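Local coordinates for protein putative tetR-family transcriptional regulator (Streptomyces coelicolor, PDB 3FIW) that probably binds cis-regulatory DNA as a dimeric transcriptional regulator of the TetR family, most likely acting as a repressor, at residues F107-H121 and G158-A170. Sequence-based numbering, arbitrary orientation.
Sequences FRRTLLARRDGARLH and GRFTVGCVLEEQA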
loop_
_atom_site.group_PDB
_atom_site.type_symbol
_atom_site.label_atom_id
_atom_site.label_comp_id
_atom_site.label_asym_id
_atom_site.label_seq_id
_atom_site.Cartn_x
_atom_site.Cartn_y
_atom_site.Cartn_z
ATOM N N PHE A 107 -13.171 5.163 -1.436
ATOM C CA PHE A 107 -11.774 5.472 -1.198
ATOM C C PHE A 107 -10.888 4.936 -2.334
ATOM O O PHE A 107 -10.010 5.665 -2.828
ATOM C CB PHE A 107 -11.336 4.871 0.129
ATOM C CG PHE A 107 -9.943 5.277 0.551
ATOM C CD1 PHE A 107 -9.571 6.624 0.616
ATOM C CD2 PHE A 107 -8.997 4.300 0.903
ATOM C CE1 PHE A 107 -8.273 6.960 1.056
ATOM C CE2 PHE A 107 -7.740 4.622 1.317
ATOM C CZ PHE A 107 -7.371 5.952 1.399
ATOM N N ARG A 108 -11.094 3.658 -2.681
ATOM C CA ARG A 108 -10.473 3.041 -3.831
ATOM C C ARG A 108 -10.670 3.855 -5.114
ATOM O O ARG A 108 -9.730 4.187 -5.807
ATOM C CB ARG A 108 -11.008 1.626 -4.023
ATOM C CG ARG A 108 -10.293 0.919 -5.207
ATOM C CD ARG A 108 -10.399 -0.565 -5.137
ATOM N NE ARG A 108 -9.932 -1.210 -6.370
ATOM C CZ ARG A 108 -10.661 -1.422 -7.468
ATOM N NH1 ARG A 108 -11.940 -1.064 -7.528
ATOM N NH2 ARG A 108 -10.100 -2.025 -8.514
ATOM N N ARG A 109 -11.919 4.130 -5.451
ATOM C CA ARG A 109 -12.278 4.881 -6.634
ATOM C C ARG A 109 -11.509 6.232 -6.639
ATOM O O ARG A 109 -10.940 6.648 -7.659
ATOM C CB ARG A 109 -13.803 5.083 -6.661
ATOM C CG ARG A 109 -14.379 5.875 -7.861
ATOM C CD ARG A 109 -15.866 6.287 -7.627
ATOM N NE ARG A 109 -16.662 5.096 -7.342
ATOM C CZ ARG A 109 -17.336 4.861 -6.210
ATOM N NH1 ARG A 109 -17.398 5.774 -5.233
ATOM N NH2 ARG A 109 -18.014 3.727 -6.089
ATOM N N THR A 110 -11.433 6.864 -5.475
ATOM C CA THR A 110 -10.745 8.153 -5.372
ATOM C C THR A 110 -9.278 8.021 -5.740
ATOM O O THR A 110 -8.786 8.839 -6.532
ATOM C CB THR A 110 -10.969 8.815 -4.020
ATOM O OG1 THR A 110 -12.384 8.951 -3.813
ATOM C CG2 THR A 110 -10.388 10.211 -3.974
ATOM N N LEU A 111 -8.609 6.959 -5.253
ATOM C CA LEU A 111 -7.188 6.824 -5.411
ATOM C C LEU A 111 -6.902 6.508 -6.860
ATOM O O LEU A 111 -5.947 7.045 -7.440
ATOM C CB LEU A 111 -6.637 5.734 -4.459
ATOM C CG LEU A 111 -6.639 5.993 -2.934
ATOM C CD1 LEU A 111 -6.094 4.756 -2.189
ATOM C CD2 LEU A 111 -5.811 7.277 -2.520
ATOM N N LEU A 112 -7.778 5.691 -7.472
ATOM C CA LEU A 112 -7.622 5.312 -8.889
ATOM C C LEU A 112 -7.926 6.430 -9.885
ATOM O O LEU A 112 -7.600 6.310 -11.115
ATOM C CB LEU A 112 -8.494 4.095 -9.216
ATOM C CG LEU A 112 -8.062 2.697 -8.748
ATOM C CD1 LEU A 112 -9.215 1.711 -8.901
ATOM C CD2 LEU A 112 -6.838 2.194 -9.534
ATOM N N ALA A 113 -8.549 7.500 -9.392
ATOM C CA ALA A 113 -9.036 8.585 -10.258
ATOM C C ALA A 113 -7.947 9.456 -10.862
ATOM O O ALA A 113 -8.201 10.213 -11.791
ATOM C CB ALA A 113 -10.047 9.458 -9.474
ATOM N N ARG A 114 -6.745 9.389 -10.314
ATOM C CA ARG A 114 -5.583 10.113 -10.838
ATOM C C ARG A 114 -4.500 9.089 -11.007
ATOM O O ARG A 114 -4.362 8.181 -10.158
ATOM C CB ARG A 114 -5.078 11.150 -9.828
ATOM C CG ARG A 114 -6.013 12.327 -9.628
ATOM C CD ARG A 114 -6.251 13.065 -10.937
ATOM N NE ARG A 114 -7.144 14.207 -10.722
ATOM C CZ ARG A 114 -7.373 15.188 -11.600
ATOM N NH1 ARG A 114 -6.804 15.170 -12.799
ATOM N NH2 ARG A 114 -8.201 16.186 -11.265
ATOM N N ARG A 115 -3.733 9.203 -12.088
ATOM C CA ARG A 115 -2.594 8.315 -12.285
ATOM C C ARG A 115 -1.668 8.357 -11.052
ATOM O O ARG A 115 -1.539 9.405 -10.444
ATOM C CB ARG A 115 -1.818 8.744 -13.506
ATOM C CG ARG A 115 -0.618 7.899 -13.793
ATOM C CD ARG A 115 -0.052 8.408 -15.077
ATOM N NE ARG A 115 1.186 7.786 -15.513
ATOM C CZ ARG A 115 1.749 8.061 -16.690
ATOM N NH1 ARG A 115 1.184 8.937 -17.509
ATOM N NH2 ARG A 115 2.879 7.475 -17.047
ATOM N N ASP A 116 -1.048 7.215 -10.703
ATOM C CA ASP A 116 -0.136 7.078 -9.551
ATOM C C ASP A 116 -0.811 7.667 -8.314
ATOM O O ASP A 116 -0.152 8.127 -7.387
ATOM C CB ASP A 116 1.252 7.723 -9.799
ATOM C CG ASP A 116 2.023 7.096 -11.014
ATOM O OD1 ASP A 116 1.937 5.888 -11.249
ATOM O OD2 ASP A 116 2.729 7.823 -11.729
ATOM N N GLY A 117 -2.136 7.682 -8.354
ATOM C CA GLY A 117 -2.987 8.169 -7.260
ATOM C C GLY A 117 -2.569 7.682 -5.890
ATOM O O GLY A 117 -2.478 8.489 -4.963
ATOM N N ALA A 118 -2.306 6.373 -5.739
ATOM C CA ALA A 118 -1.982 5.847 -4.395
ATOM C C ALA A 118 -0.568 6.182 -3.892
ATOM O O ALA A 118 -0.399 6.433 -2.714
ATOM C CB ALA A 118 -2.330 4.349 -4.243
ATOM N N ARG A 119 0.422 6.252 -4.787
ATOM C CA ARG A 119 1.773 6.755 -4.452
ATOM C C ARG A 119 1.747 8.215 -4.057
ATOM O O ARG A 119 2.488 8.651 -3.162
ATOM C CB ARG A 119 2.770 6.559 -5.621
ATOM C CG ARG A 119 3.206 5.119 -5.856
ATOM C CD ARG A 119 4.084 5.032 -7.090
ATOM N NE ARG A 119 5.141 6.033 -7.020
ATOM C CZ ARG A 119 5.803 6.540 -8.062
ATOM N NH1 ARG A 119 6.734 7.439 -7.830
ATOM N NH2 ARG A 119 5.580 6.141 -9.313
ATOM N N LEU A 120 0.895 8.986 -4.729
ATOM C CA LEU A 120 0.700 10.370 -4.347
ATOM C C LEU A 120 0.152 10.457 -2.931
ATOM O O LEU A 120 0.657 11.233 -2.111
ATOM C CB LEU A 120 -0.247 11.078 -5.333
ATOM C CG LEU A 120 -0.520 12.567 -5.103
ATOM C CD1 LEU A 120 0.666 13.461 -5.462
ATOM C CD2 LEU A 120 -1.794 12.983 -5.874
ATOM N N HIS A 121 -0.889 9.676 -2.638
ATOM C CA HIS A 121 -1.464 9.657 -1.300
ATOM C C HIS A 121 -0.464 9.248 -0.223
ATOM O O HIS A 121 -0.200 10.008 0.732
ATOM C CB HIS A 121 -2.624 8.678 -1.295
ATOM C CG HIS A 121 -3.519 8.789 -0.103
ATOM N ND1 HIS A 121 -3.530 7.849 0.913
ATOM C CD2 HIS A 121 -4.461 9.702 0.221
ATOM C CE1 HIS A 121 -4.460 8.169 1.802
ATOM N NE2 HIS A 121 -5.035 9.292 1.408
ATOM N N GLY A 158 -8.789 0.859 4.895
ATOM C CA GLY A 158 -7.990 1.905 4.234
ATOM C C GLY A 158 -6.629 1.404 3.868
ATOM O O GLY A 158 -6.184 1.540 2.723
ATOM N N ARG A 159 -5.948 0.798 4.829
ATOM C CA ARG A 159 -4.578 0.336 4.586
ATOM C C ARG A 159 -4.554 -0.770 3.552
ATOM O O ARG A 159 -3.697 -0.804 2.661
ATOM C CB ARG A 159 -3.935 -0.110 5.931
ATOM C CG ARG A 159 -3.650 1.106 6.797
ATOM C CD ARG A 159 -3.306 0.812 8.200
ATOM N NE ARG A 159 -3.077 2.111 8.834
ATOM C CZ ARG A 159 -2.887 2.285 10.146
ATOM N NH1 ARG A 159 -2.868 1.233 10.948
ATOM N NH2 ARG A 159 -2.740 3.509 10.670
ATOM N N PHE A 160 -5.517 -1.681 3.650
ATOM C CA PHE A 160 -5.695 -2.669 2.590
ATOM C C PHE A 160 -5.913 -2.021 1.211
ATOM O O PHE A 160 -5.285 -2.417 0.233
ATOM C CB PHE A 160 -6.807 -3.667 2.978
ATOM C CG PHE A 160 -7.360 -4.486 1.818
ATOM C CD1 PHE A 160 -6.648 -5.556 1.300
ATOM C CD2 PHE A 160 -8.612 -4.175 1.264
ATOM C CE1 PHE A 160 -7.155 -6.297 0.246
ATOM C CE2 PHE A 160 -9.115 -4.915 0.196
ATOM C CZ PHE A 160 -8.430 -5.968 -0.271
ATOM N N THR A 161 -6.800 -1.031 1.126
ATOM C CA THR A 161 -7.052 -0.337 -0.172
ATOM C C THR A 161 -5.808 0.347 -0.749
ATOM O O THR A 161 -5.514 0.261 -1.988
ATOM C CB THR A 161 -8.189 0.689 -0.069
ATOM O OG1 THR A 161 -9.345 0.123 0.599
ATOM C CG2 THR A 161 -8.553 1.265 -1.426
ATOM N N VAL A 162 -5.024 0.989 0.112
ATOM C CA VAL A 162 -3.760 1.587 -0.364
ATOM C C VAL A 162 -2.872 0.527 -1.012
ATOM O O VAL A 162 -2.402 0.664 -2.147
ATOM C CB VAL A 162 -3.065 2.397 0.767
ATOM C CG1 VAL A 162 -1.635 2.897 0.357
ATOM C CG2 VAL A 162 -3.898 3.579 1.050
ATOM N N GLY A 163 -2.676 -0.570 -0.309
ATOM C CA GLY A 163 -1.848 -1.626 -0.821
ATOM C C GLY A 163 -2.420 -2.200 -2.092
ATOM O O GLY A 163 -1.663 -2.485 -3.034
ATOM N N CYS A 164 -3.746 -2.390 -2.144
ATOM C CA CYS A 164 -4.377 -2.869 -3.403
ATOM C C CYS A 164 -4.122 -1.953 -4.591
ATOM O O CYS A 164 -3.678 -2.409 -5.696
ATOM C CB CYS A 164 -5.881 -2.999 -3.211
ATOM S SG CYS A 164 -6.398 -4.420 -2.258
ATOM N N VAL A 165 -4.443 -0.664 -4.379
ATOM C CA VAL A 165 -4.355 0.338 -5.454
ATOM C C VAL A 165 -2.905 0.577 -5.906
ATOM O O VAL A 165 -2.659 0.730 -7.081
ATOM C CB VAL A 165 -5.090 1.670 -5.162
ATOM C CG1 VAL A 165 -4.856 2.677 -6.307
ATOM C CG2 VAL A 165 -6.629 1.463 -4.998
ATOM N N LEU A 166 -1.969 0.612 -4.964
ATOM C CA LEU A 166 -0.566 0.681 -5.296
ATOM C C LEU A 166 -0.199 -0.407 -6.275
ATOM O O LEU A 166 0.432 -0.144 -7.291
ATOM C CB LEU A 166 0.244 0.510 -4.002
ATOM C CG LEU A 166 1.027 1.532 -3.177
ATOM C CD1 LEU A 166 1.181 2.949 -3.765
ATOM C CD2 LEU A 166 0.586 1.568 -1.767
ATOM N N GLU A 167 -0.599 -1.655 -5.988
ATOM C CA GLU A 167 -0.289 -2.773 -6.866
ATOM C C GLU A 167 -1.034 -2.677 -8.247
ATOM O O GLU A 167 -0.461 -2.910 -9.297
ATOM C CB GLU A 167 -0.515 -4.105 -6.095
ATOM C CG GLU A 167 0.677 -5.094 -6.260
ATOM C CD GLU A 167 0.493 -6.479 -5.555
ATOM O OE1 GLU A 167 0.901 -7.496 -6.189
ATOM O OE2 GLU A 167 -0.027 -6.582 -4.401
ATOM N N GLU A 168 -2.294 -2.281 -8.250
ATOM C CA GLU A 168 -3.023 -2.056 -9.507
ATOM C C GLU A 168 -2.363 -0.992 -10.401
ATOM O O GLU A 168 -2.204 -1.197 -11.634
ATOM C CB GLU A 168 -4.498 -1.755 -9.256
ATOM C CG GLU A 168 -5.307 -1.388 -10.500
ATOM C CD GLU A 168 -6.834 -1.451 -10.295
ATOM O OE1 GLU A 168 -7.317 -1.648 -9.153
ATOM O OE2 GLU A 168 -7.578 -1.262 -11.276
ATOM N N GLN A 169 -1.950 0.112 -9.779
ATOM C CA GLN A 169 -1.386 1.234 -10.537
ATOM C C GLN A 169 0.069 1.024 -10.930
ATOM O O GLN A 169 0.504 1.590 -11.922
ATOM C CB GLN A 169 -1.562 2.551 -9.785
ATOM C CG GLN A 169 -3.035 2.980 -9.755
ATOM C CD GLN A 169 -3.290 4.255 -9.003
ATOM O OE1 GLN A 169 -4.121 5.055 -9.417
ATOM N NE2 GLN A 169 -2.645 4.427 -7.855
ATOM N N ALA A 170 0.824 0.217 -10.169
ATOM C CA ALA A 170 2.252 -0.009 -10.481
ATOM C C ALA A 170 2.350 -0.567 -11.881
ATOM O O ALA A 170 3.131 -0.064 -12.725
ATOM C CB ALA A 170 2.904 -0.975 -9.480
HETATM O O HOH W 1 -7.070 -2.025 -6.335
#
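In the all-helical C-terminal domain of this TetR-family regulator, helix 147-170 packs against the bend where helix 96-112 gives way to helix 117-123, and V165 is a knob set among R108, L111, L112 and A118. Its CG1, anti to the backbone N (chi1 176°), lies 3.7 Å from A118 CB and 3.8 Å from L112 CD2, while CG2 turns to R108 CG. A118 returns the packing from the second helix, fitting between V162, V165, L166 and Q169; its CB is 3.8 Å from L166 CD1. Q169 is a further knob, among L111, L112, G117 and A118. Toward G158, the F107 ring presents its CD2 edge to T161 CB (3.8 Å), and T161 CG2 rests against R108 CB. A salt bridge joins the segments: R108 NH2 donates to the syn lone pair of E168 OE1 over 2.9 Å, bent to 138°, with OE1 tilted 27° from the guanidinium plane. A water accepts from R108 NE at 3.0 Å and donates to the same OE1, and L112 CD1 covers one guanidinium face. Replacing E168 by an alanine would probably leave R108 NH2 without its salt-bridge partner and the guanidinium freer to turn. F193 of the second subunit packs on R108 and T161, so this side lies in the dimer interface. Apolar interlocking thus carries most of the contact, with one charge pair, bridged again by water, beside it.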